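Long-range contact in signal recognition 54 kDa protein (Pyrococcus furiosus, PDB 3DM5), which is the SRP54 subunit of the signal recognition particle, joining a helical bundle and a P-loop nucleotide-binding domain to a signal peptide binding domain: residues A[113-125]-A[143-156]. Numbering follows the deposited sequence.
With GDP (guanosine-5'-diphosphate), chain J; SO4 (sulfate ion), chain E; SO4 (sulfate ion), chain L.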
loop_
_atom_site.group_PDB
_atom_site.type_symbol
_atom_site.label_atom_id
_atom_site.label_comp_id
_atom_site.label_asym_id
_atom_site.label_seq_id
_atom_site.Cartn_x
_atom_site.Cartn_y
_atom_site.Cartn_z
ATOM N N LYS A 113 5.490 21.523 21.547
ATOM C CA LYS A 113 5.040 22.534 22.517
ATOM C C LYS A 113 5.307 23.983 22.080
ATOM O O LYS A 113 4.385 24.806 22.037
ATOM C CB LYS A 113 5.704 22.304 23.867
ATOM C CG LYS A 113 5.248 23.254 24.938
ATOM C CD LYS A 113 5.985 22.989 26.231
ATOM C CE LYS A 113 7.321 23.733 26.304
ATOM N NZ LYS A 113 8.353 23.201 25.386
ATOM N N THR A 114 6.564 24.313 21.778
ATOM C CA THR A 114 6.871 25.667 21.329
ATOM C C THR A 114 5.856 26.107 20.259
ATOM O O THR A 114 5.174 27.141 20.410
ATOM C CB THR A 114 8.301 25.806 20.750
ATOM O OG1 THR A 114 9.254 25.122 21.572
ATOM C CG2 THR A 114 8.687 27.248 20.671
ATOM N N THR A 115 5.749 25.312 19.187
ATOM C CA THR A 115 4.832 25.616 18.087
ATOM C C THR A 115 3.389 25.745 18.570
ATOM O O THR A 115 2.674 26.685 18.215
ATOM C CB THR A 115 4.883 24.529 16.983
ATOM O OG1 THR A 115 6.246 24.278 16.607
ATOM C CG2 THR A 115 4.100 24.981 15.765
ATOM N N THR A 116 2.943 24.783 19.370
ATOM C CA THR A 116 1.605 24.872 19.920
ATOM C C THR A 116 1.385 26.168 20.735
ATOM O O THR A 116 0.273 26.691 20.785
ATOM C CB THR A 116 1.262 23.635 20.754
ATOM O OG1 THR A 116 1.600 22.455 20.018
ATOM C CG2 THR A 116 -0.227 23.623 21.129
ATOM N N VAL A 117 2.436 26.703 21.345
ATOM C CA VAL A 117 2.258 27.896 22.159
ATOM C C VAL A 117 1.869 29.029 21.222
ATOM O O VAL A 117 0.972 29.812 21.532
ATOM C CB VAL A 117 3.522 28.241 22.989
ATOM C CG1 VAL A 117 3.514 29.689 23.469
ATOM C CG2 VAL A 117 3.667 27.267 24.149
ATOM N N ALA A 118 2.519 29.088 20.061
ATOM C CA ALA A 118 2.234 30.115 19.045
ATOM C C ALA A 118 0.855 29.951 18.439
ATOM O O ALA A 118 0.138 30.934 18.237
ATOM C CB ALA A 118 3.287 30.106 17.945
ATOM N N LYS A 119 0.494 28.702 18.143
ATOM C CA LYS A 119 -0.798 28.395 17.568
ATOM C C LYS A 119 -1.933 28.858 18.462
ATOM O O LYS A 119 -2.907 29.471 17.991
ATOM C CB LYS A 119 -0.932 26.889 17.298
ATOM C CG LYS A 119 -0.024 26.358 16.195
ATOM C CD LYS A 119 -0.198 24.868 16.086
ATOM C CE LYS A 119 0.671 24.233 15.018
ATOM N NZ LYS A 119 0.187 22.831 14.796
ATOM N N LEU A 120 -1.811 28.533 19.752
ATOM C CA LEU A 120 -2.794 28.924 20.762
ATOM C C LEU A 120 -2.852 30.458 20.936
ATOM O O LEU A 120 -3.922 31.049 20.990
ATOM C CB LEU A 120 -2.497 28.214 22.078
ATOM C CG LEU A 120 -3.625 28.137 23.098
ATOM C CD1 LEU A 120 -4.857 27.505 22.499
ATOM C CD2 LEU A 120 -3.142 27.357 24.282
ATOM N N ALA A 121 -1.706 31.115 20.972
ATOM C CA ALA A 121 -1.698 32.573 21.048
ATOM C C ALA A 121 -2.425 33.179 19.856
ATOM O O ALA A 121 -3.292 34.050 20.015
ATOM C CB ALA A 121 -0.284 33.091 21.121
ATOM N N ARG A 122 -2.082 32.707 18.663
ATOM C CA ARG A 122 -2.697 33.208 17.438
ATOM C C ARG A 122 -4.198 32.899 17.380
ATOM O O ARG A 122 -4.982 33.730 16.923
ATOM C CB ARG A 122 -1.994 32.627 16.201
ATOM C CG ARG A 122 -2.733 32.867 14.879
ATOM C CD ARG A 122 -2.820 34.349 14.538
ATOM N NE ARG A 122 -3.480 34.562 13.255
ATOM C CZ ARG A 122 -3.960 35.730 12.841
ATOM N NH1 ARG A 122 -3.866 36.794 13.621
ATOM N NH2 ARG A 122 -4.545 35.830 11.652
ATOM N N TYR A 123 -4.593 31.706 17.819
ATOM C CA TYR A 123 -6.002 31.356 17.874
ATOM C C TYR A 123 -6.768 32.417 18.654
ATOM O O TYR A 123 -7.817 32.887 18.213
ATOM C CB TYR A 123 -6.206 29.968 18.514
ATOM C CG TYR A 123 -7.635 29.639 18.902
ATOM C CD1 TYR A 123 -8.457 28.929 18.048
ATOM C CD2 TYR A 123 -8.165 30.030 20.131
ATOM C CE1 TYR A 123 -9.770 28.619 18.401
ATOM C CE2 TYR A 123 -9.493 29.723 20.487
ATOM C CZ TYR A 123 -10.278 29.019 19.612
ATOM O OH TYR A 123 -11.582 28.697 19.927
ATOM N N PHE A 124 -6.247 32.791 19.818
ATOM C CA PHE A 124 -6.928 33.771 20.650
ATOM C C PHE A 124 -6.876 35.199 20.107
ATOM O O PHE A 124 -7.860 35.929 20.190
ATOM C CB PHE A 124 -6.418 33.722 22.089
ATOM C CG PHE A 124 -7.008 32.609 22.877
ATOM C CD1 PHE A 124 -6.205 31.628 23.440
ATOM C CD2 PHE A 124 -8.384 32.512 23.004
ATOM C CE1 PHE A 124 -6.776 30.578 24.169
ATOM C CE2 PHE A 124 -8.962 31.465 23.729
ATOM C CZ PHE A 124 -8.158 30.501 24.315
ATOM N N GLN A 125 -5.731 35.590 19.566
ATOM C CA GLN A 125 -5.584 36.918 18.976
ATOM C C GLN A 125 -6.519 37.143 17.780
ATOM O O GLN A 125 -7.204 38.155 17.694
ATOM C CB GLN A 125 -4.136 37.159 18.562
ATOM C CG GLN A 125 -3.882 38.588 18.218
ATOM C CD GLN A 125 -3.245 38.749 16.850
ATOM O OE1 GLN A 125 -3.256 37.829 16.038
ATOM N NE2 GLN A 125 -2.694 39.927 16.588
ATOM N N ALA A 143 14.193 28.736 21.931
ATOM C CA ALA A 143 12.741 28.807 21.904
ATOM C C ALA A 143 12.249 30.239 21.928
ATOM O O ALA A 143 11.204 30.550 21.353
ATOM C CB ALA A 143 12.153 28.038 23.078
ATOM N N TYR A 144 12.976 31.115 22.614
ATOM C CA TYR A 144 12.569 32.512 22.629
ATOM C C TYR A 144 12.537 33.020 21.182
ATOM O O TYR A 144 11.549 33.610 20.741
ATOM C CB TYR A 144 13.487 33.375 23.510
ATOM C CG TYR A 144 13.280 34.851 23.272
ATOM C CD1 TYR A 144 12.149 35.501 23.756
ATOM C CD2 TYR A 144 14.181 35.582 22.507
ATOM C CE1 TYR A 144 11.938 36.845 23.511
ATOM C CE2 TYR A 144 13.986 36.927 22.259
ATOM C CZ TYR A 144 12.865 37.555 22.764
ATOM O OH TYR A 144 12.661 38.895 22.519
ATOM N N HIS A 145 13.606 32.752 20.438
ATOM C CA HIS A 145 13.681 33.198 19.047
ATOM C C HIS A 145 12.704 32.512 18.109
ATOM O O HIS A 145 12.131 33.168 17.251
ATOM C CB HIS A 145 15.099 33.105 18.523
ATOM C CG HIS A 145 15.979 34.213 19.015
ATOM N ND1 HIS A 145 15.708 35.540 18.745
ATOM C CD2 HIS A 145 17.090 34.187 19.778
ATOM C CE1 HIS A 145 16.638 36.286 19.320
ATOM N NE2 HIS A 145 17.487 35.498 19.950
ATOM N N GLN A 146 12.506 31.206 18.287
ATOM C CA GLN A 146 11.468 30.491 17.542
ATOM C C GLN A 146 10.070 31.097 17.713
ATOM O O GLN A 146 9.286 31.160 16.768
ATOM C CB GLN A 146 11.450 29.025 17.933
ATOM C CG GLN A 146 10.316 28.257 17.306
ATOM C CD GLN A 146 10.399 26.779 17.618
ATOM O OE1 GLN A 146 11.367 26.318 18.218
ATOM N NE2 GLN A 146 9.384 26.026 17.211
ATOM N N LEU A 147 9.763 31.542 18.927
ATOM C CA LEU A 147 8.479 32.161 19.207
ATOM C C LEU A 147 8.418 33.528 18.551
ATOM O O LEU A 147 7.387 33.897 18.008
ATOM C CB LEU A 147 8.219 32.266 20.727
ATOM C CG LEU A 147 7.889 30.988 21.522
ATOM C CD1 LEU A 147 8.001 31.245 23.008
ATOM C CD2 LEU A 147 6.511 30.392 21.181
ATOM N N ARG A 148 9.517 34.278 18.613
ATOM C CA ARG A 148 9.611 35.568 17.914
ATOM C C ARG A 148 9.325 35.374 16.415
ATOM O O ARG A 148 8.516 36.099 15.817
ATOM C CB ARG A 148 11.003 36.198 18.078
ATOM C CG ARG A 148 11.375 36.701 19.473
ATOM C CD ARG A 148 10.426 37.775 19.914
ATOM N NE ARG A 148 10.486 38.976 19.088
ATOM C CZ ARG A 148 11.542 39.782 19.003
ATOM N NH1 ARG A 148 12.653 39.512 19.666
ATOM N NH2 ARG A 148 11.489 40.853 18.237
ATOM N N GLN A 149 10.009 34.395 15.824
ATOM C CA GLN A 149 9.789 33.969 14.439
ATOM C C GLN A 149 8.306 33.691 14.125
ATOM O O GLN A 149 7.776 34.167 13.128
ATOM C CB GLN A 149 10.651 32.732 14.118
ATOM C CG GLN A 149 10.143 31.892 12.959
ATOM C CD GLN A 149 10.579 30.436 13.049
ATOM O OE1 GLN A 149 11.417 30.077 13.864
ATOM N NE2 GLN A 149 10.007 29.600 12.211
ATOM N N LEU A 150 7.635 32.928 14.979
ATOM C CA LEU A 150 6.244 32.580 14.706
ATOM C C LEU A 150 5.260 33.723 14.961
ATOM O O LEU A 150 4.172 33.764 14.382
ATOM C CB LEU A 150 5.820 31.354 15.531
ATOM C CG LEU A 150 6.623 30.061 15.347
ATOM C CD1 LEU A 150 6.284 28.988 16.391
ATOM C CD2 LEU A 150 6.403 29.547 13.949
ATOM N N LEU A 151 5.636 34.647 15.836
ATOM C CA LEU A 151 4.642 35.511 16.448
ATOM C C LEU A 151 4.778 37.003 16.141
ATOM O O LEU A 151 3.809 37.740 16.256
ATOM C CB LEU A 151 4.609 35.264 17.959
ATOM C CG LEU A 151 3.920 33.986 18.446
ATOM C CD1 LEU A 151 4.035 33.864 19.951
ATOM C CD2 LEU A 151 2.458 33.947 18.011
ATOM N N ASP A 152 5.969 37.442 15.741
ATOM C CA ASP A 152 6.181 38.873 15.445
ATOM C C ASP A 152 5.196 39.420 14.404
ATOM O O ASP A 152 4.708 40.548 14.555
ATOM C CB ASP A 152 7.611 39.175 14.988
ATOM C CG ASP A 152 8.630 39.165 16.120
ATOM O OD1 ASP A 152 8.251 38.964 17.290
ATOM O OD2 ASP A 152 9.834 39.365 15.818
ATOM N N ARG A 153 4.910 38.629 13.363
ATOM C CA ARG A 153 4.027 39.066 12.283
ATOM C C ARG A 153 2.702 39.502 12.859
ATOM O O ARG A 153 2.002 40.306 12.265
ATOM C CB ARG A 153 3.735 37.953 11.264
ATOM C CG ARG A 153 4.530 36.677 11.446
ATOM C CD ARG A 153 4.202 35.622 10.375
ATOM N NE ARG A 153 5.369 34.761 10.164
ATOM C CZ ARG A 153 5.520 33.537 10.670
ATOM N NH1 ARG A 153 4.552 32.973 11.403
ATOM N NH2 ARG A 153 6.649 32.872 10.424
ATOM N N TYR A 154 2.337 38.949 14.007
ATOM C CA TYR A 154 1.017 39.222 14.552
ATOM C C TYR A 154 1.100 40.260 15.652
ATOM O O TYR A 154 0.090 40.649 16.226
ATOM C CB TYR A 154 0.340 37.926 15.008
ATOM C CG TYR A 154 0.327 36.888 13.908
ATOM C CD1 TYR A 154 -0.584 36.964 12.858
ATOM C CD2 TYR A 154 1.248 35.850 13.905
ATOM C CE1 TYR A 154 -0.582 36.020 11.842
ATOM C CE2 TYR A 154 1.260 34.909 12.901
ATOM C CZ TYR A 154 0.350 34.998 11.873
ATOM O OH TYR A 154 0.367 34.050 10.887
ATOM N N HIS A 155 2.314 40.733 15.914
ATOM C CA HIS A 155 2.546 41.724 16.968
ATOM C C HIS A 155 2.156 41.201 18.351
ATOM O O HIS A 155 1.964 41.969 19.285
ATOM C CB HIS A 155 1.804 43.021 16.659
ATOM C CG HIS A 155 2.188 43.628 15.351
ATOM N ND1 HIS A 155 3.415 44.221 15.142
ATOM C CD2 HIS A 155 1.516 43.725 14.180
ATOM C CE1 HIS A 155 3.482 44.660 13.897
ATOM N NE2 HIS A 155 2.342 44.373 13.293
ATOM N N ILE A 156 2.038 39.886 18.463
ATOM C CA ILE A 156 1.849 39.251 19.739
ATOM C C ILE A 156 3.164 39.289 20.487
ATOM O O ILE A 156 4.161 38.734 20.025
ATOM C CB ILE A 156 1.381 37.800 19.578
ATOM C CG1 ILE A 156 0.019 37.777 18.891
ATOM C CG2 ILE A 156 1.288 37.117 20.934
ATOM C CD1 ILE A 156 -0.504 36.382 18.589
HETATM P PB GDP J . 9.383 21.412 20.855
HETATM O O1B GDP J . 8.452 20.249 20.871
HETATM O O2B GDP J . 10.729 20.952 21.359
HETATM O O3B GDP J . 8.825 22.520 21.714
HETATM O O3A GDP J . 9.712 21.897 19.351
HETATM P PA GDP J . 8.670 22.303 18.198
HETATM O O1A GDP J . 9.371 22.994 17.066
HETATM O O2A GDP J . 7.547 23.159 18.710
HETATM O "O5'" GDP J . 8.181 20.864 17.675
HETATM C "C5'" GDP J . 9.167 20.041 17.061
HETATM C "C4'" GDP J . 8.752 19.656 15.639
HETATM O "O4'" GDP J . 7.391 19.174 15.539
HETATM C "C3'" GDP J . 8.873 20.838 14.693
HETATM O "O3'" GDP J . 9.509 20.319 13.521
HETATM C "C2'" GDP J . 7.436 21.247 14.425
HETATM O "O2'" GDP J . 7.242 21.734 13.117
HETATM C "C1'" GDP J . 6.704 19.932 14.529
HETATM N N9 GDP J . 5.282 20.059 14.885
HETATM C C8 GDP J . 4.728 20.616 15.975
HETATM N N7 GDP J . 3.374 20.481 15.944
HETATM C C5 GDP J . 3.062 19.809 14.819
HETATM C C6 GDP J . 1.834 19.316 14.140
HETATM O O6 GDP J . 0.690 19.475 14.629
HETATM N N1 GDP J . 1.986 18.683 12.971
HETATM C C2 GDP J . 3.188 18.469 12.409
HETATM N N2 GDP J . 3.250 17.815 11.229
HETATM N N3 GDP J . 4.343 18.878 12.967
HETATM C C4 GDP J . 4.331 19.539 14.137
HETATM S S SO4 E . 18.851 38.669 21.874
HETATM O O1 SO4 E . 20.167 39.311 21.919
HETATM O O2 SO4 E . 18.248 38.963 20.571
HETATM O O3 SO4 E . 18.999 37.224 22.080
HETATM O O4 SO4 E . 17.977 39.197 22.922
HETATM S S SO4 L . 14.939 42.229 17.404
HETATM O O1 SO4 L . 14.221 42.830 18.534
HETATM O O2 SO4 L . 13.978 41.996 16.320
HETATM O O3 SO4 L . 16.009 43.100 16.920
HETATM O O4 SO4 L . 15.577 40.991 17.849
#
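At the diphosphate end of the nucleotide pocket, Thr114 and Gln146 meet where the helix that begins in the P-loop, 113-125, packs against helix 142-151. Thr114 CG2 rests 3.5 Å from the amide carbon CD of Gln146, the two side chains approaching from opposite directions. OG1 stands beside the backbone N of Thr114 (chi1 -44°) and donates to GDP O3B at 2.6 Å, which leaves the CG2 methyl, anti to that N, to meet Gln146. Gln146 runs out extended and gives NE2 to GDP O1A (3.0 Å), its OE1 being taken by Arg140; Thr115 holds the same alpha-phosphate through N and OG1, both on O2A. Both segments thus reach the GDP. In this P-loop nucleotide-binding fold of the SRP54 family, helix 113-125 lies on strands 131-135 and 185-189, helix 142-151 on strands 131-135 and 157-159, their axes 9.7 Å apart and crossing at -35°. Between them, Leu147 CD2 lies against Val117 CG1 and the carbonyl O of Thr114, and Ala118 CB touches Leu150 CD1 at 3.6 Å and also meets Leu151 CD2. Ile156, just ahead of strand 157-159, sets CD1 against Gln125 CB and Ala121 CB. At the far end the Arg122 and Tyr154 side chains cross at about a right angle, yet the guanidinium lies over the ring face, planes 25° apart, with Tyr154 CE1 over its centre; Arg122 CD makes a CH-pi contact, 3.9 Å from the ring centroid. Bent at chi2, Arg122 also sends NH1 to Gln125 OE1 (2.7 Å), nearly in the guanidinium plane, which helps fix the group over Tyr154.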